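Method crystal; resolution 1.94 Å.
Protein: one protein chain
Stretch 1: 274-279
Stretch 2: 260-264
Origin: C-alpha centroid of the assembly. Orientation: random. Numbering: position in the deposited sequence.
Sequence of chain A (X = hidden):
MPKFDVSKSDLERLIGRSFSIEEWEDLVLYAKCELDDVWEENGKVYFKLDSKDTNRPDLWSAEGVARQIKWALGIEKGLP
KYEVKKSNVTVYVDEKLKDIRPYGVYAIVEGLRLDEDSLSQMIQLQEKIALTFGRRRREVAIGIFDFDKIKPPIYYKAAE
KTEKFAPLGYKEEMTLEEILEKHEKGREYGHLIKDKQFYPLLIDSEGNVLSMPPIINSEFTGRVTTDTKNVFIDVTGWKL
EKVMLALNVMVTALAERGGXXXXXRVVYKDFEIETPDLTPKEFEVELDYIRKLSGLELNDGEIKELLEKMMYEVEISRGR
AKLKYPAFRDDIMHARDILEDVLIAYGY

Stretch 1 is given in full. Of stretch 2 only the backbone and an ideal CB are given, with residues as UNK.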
# COMPACT_ATOMS: atom_id res chain seq x y z
N GLU A 274 -0.51 18.70 -9.66
CA GLU A 274 0.79 18.52 -9.07
C GLU A 274 1.26 19.89 -8.60
O GLU A 274 1.37 20.81 -9.41
CB GLU A 274 1.76 17.97 -10.11
CG GLU A 274 3.17 17.77 -9.58
CD GLU A 274 4.22 17.47 -10.67
OE1 GLU A 274 3.84 17.27 -11.86
OE2 GLU A 274 5.46 17.47 -10.35
N THR A 275 1.50 20.05 -7.30
CA THR A 275 1.95 21.38 -6.79
C THR A 275 3.31 21.29 -6.06
O THR A 275 3.61 20.24 -5.50
CB THR A 275 0.88 22.04 -5.87
OG1 THR A 275 0.69 21.25 -4.72
CG2 THR A 275 -0.53 22.07 -6.52
N PRO A 276 4.14 22.36 -6.04
CA PRO A 276 3.93 23.61 -6.78
C PRO A 276 4.20 23.44 -8.26
O PRO A 276 4.94 22.53 -8.70
CB PRO A 276 5.00 24.56 -6.19
CG PRO A 276 6.19 23.59 -5.86
CD PRO A 276 5.45 22.34 -5.35
N ASP A 277 3.62 24.32 -9.04
CA ASP A 277 3.94 24.41 -10.47
C ASP A 277 4.71 25.68 -10.69
O ASP A 277 4.13 26.77 -10.66
CB ASP A 277 2.64 24.45 -11.25
CG ASP A 277 2.85 24.55 -12.77
OD1 ASP A 277 4.00 24.67 -13.28
OD2 ASP A 277 1.87 24.53 -13.52
N LEU A 278 6.02 25.57 -10.95
CA LEU A 278 6.85 26.75 -11.10
C LEU A 278 7.22 27.01 -12.56
O LEU A 278 8.21 27.68 -12.83
CB LEU A 278 8.08 26.63 -10.24
CG LEU A 278 7.81 26.60 -8.72
CD1 LEU A 278 9.17 26.46 -8.04
CD2 LEU A 278 7.12 27.88 -8.20
N THR A 279 6.42 26.48 -13.50
CA THR A 279 6.59 26.79 -14.92
C THR A 279 6.59 28.32 -15.12
O THR A 279 5.64 29.00 -14.69
CB THR A 279 5.39 26.21 -15.69
OG1 THR A 279 5.39 24.80 -15.55
CG2 THR A 279 5.51 26.47 -17.20
N UNK A 260 15.49 22.20 -1.42
CA UNK A 260 15.17 21.47 -2.67
C UNK A 260 13.66 21.24 -2.72
O UNK A 260 13.09 20.63 -1.83
CB UNK A 260 15.92 20.14 -2.75
N UNK A 261 13.01 21.78 -3.75
CA UNK A 261 11.55 21.86 -3.78
C UNK A 261 11.03 20.55 -4.38
O UNK A 261 11.49 20.11 -5.44
CB UNK A 261 11.07 23.07 -4.58
N UNK A 262 10.06 19.95 -3.70
CA UNK A 262 9.53 18.65 -4.11
C UNK A 262 8.04 18.83 -4.27
O UNK A 262 7.40 19.42 -3.38
CB UNK A 262 9.86 17.54 -3.11
N UNK A 263 7.49 18.36 -5.39
CA UNK A 263 6.07 18.51 -5.65
C UNK A 263 5.28 17.40 -4.98
O UNK A 263 5.82 16.33 -4.67
CB UNK A 263 5.80 18.52 -7.16
N UNK A 264 4.00 17.66 -4.74
CA UNK A 264 3.14 16.64 -4.19
C UNK A 264 1.93 16.51 -5.13
O UNK A 264 1.62 17.45 -5.91
CB UNK A 264 2.72 16.98 -2.76

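The two stretches run roughly antiparallel, 154° apart, and all five backbones of the second lie in the extended region, so strand-forming residues of many kinds could be accommodated. What stretch 1 offers changes along the way: apolar surface from Pro 276 and Leu 278, then an acidic side chain, then mainly backbone.

Position 260 has nothing of stretch 1 within 5.5 Å of its ideal CB. This contact sets no demand there, and almost any side chain would do. The deposited Lys 260 lies out of reach of stretch 1 and takes no part.

Position 261 points its CA-to-CB bond toward stretch 1. The ideal CB sits 5.1 Å from Pro 276 CG and 5.2 Å from Leu 278 CD1, a gap that leaves room for further carbons but offers no polar partner at either atom. Leucine, isoleucine, valine or methionine would all be reasonable. It is Ile 261, with chi1 m and chi2 t, and its two branches reach different neighbours: CG2 lies 3.5 Å from Pro 276 CG, while CD1 extends to 3.8 Å from Leu 278 CD1. The cis peptide bond before Pro 276 belongs to the backbone that presents this proline ring.

Position 262 points away, with nothing of stretch 1 near its ideal CB, so the choice is wide. The residue is Arg 262, which folds back along its own strand: its NH1 donates to the backbone O of Ile 261 at 3.1 Å.

Position 263 turns toward stretch 1 again, and here space is short. Its ideal CB is 3.2 Å from Thr 275 O, a tight approach, 3.4 Å from Glu 274 OE2 and 4.2 Å from Pro 276 CD. A small side chain is favoured, and a donor would answer the carboxylate; serine or threonine fits that description, while alanine would leave the acceptor unanswered here. Ser 263 is found, chi1 p, and its OG donates to Glu 274 OE2 at 2.7 Å. The strand also comes close at this point, with Ser 263 CA 3.0 Å from Thr 275 O in a CA-H...O contact.

Position 264 pairs with Thr 275 across an antiparallel bridge. Its N donates to Thr 275 O at 2.7 Å, and its O accepts from Thr 275 N at 3.0 Å. Backbone atoms make these bonds, so they leave the side chain loosely specified; its ideal CB is 4.4 Å from Thr 275 O, with the Thr 275 side chain beside it on the same face of the sheet, and beta-branched residues would suit the extended backbone. Val 264 occupies it, with chi1 between wells at -26°.

Stretch 2 260-264: KIRSV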
# COMPACT_ATOMS: atom_id res chain seq x y z
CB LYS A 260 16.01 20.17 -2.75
CG LYS A 260 17.55 20.52 -2.72
CD LYS A 260 18.45 19.28 -2.73
CE LYS A 260 19.94 19.70 -2.69
NZ LYS A 260 20.76 18.70 -1.89
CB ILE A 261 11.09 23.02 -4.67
CG1 ILE A 261 11.62 24.35 -4.15
CG2 ILE A 261 9.53 23.03 -4.80
CD1 ILE A 261 11.34 25.53 -5.12
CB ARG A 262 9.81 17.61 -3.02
CG ARG A 262 11.31 17.36 -2.77
CD ARG A 262 12.01 16.93 -4.05
NE ARG A 262 13.44 16.69 -3.95
CZ ARG A 262 14.37 17.33 -4.66
NH1 ARG A 262 14.02 18.32 -5.52
NH2 ARG A 262 15.64 17.01 -4.51
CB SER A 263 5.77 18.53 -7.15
OG SER A 263 6.07 17.31 -7.75
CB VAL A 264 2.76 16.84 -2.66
CG1 VAL A 264 3.81 17.64 -1.85
CG2 VAL A 264 1.39 17.35 -2.45
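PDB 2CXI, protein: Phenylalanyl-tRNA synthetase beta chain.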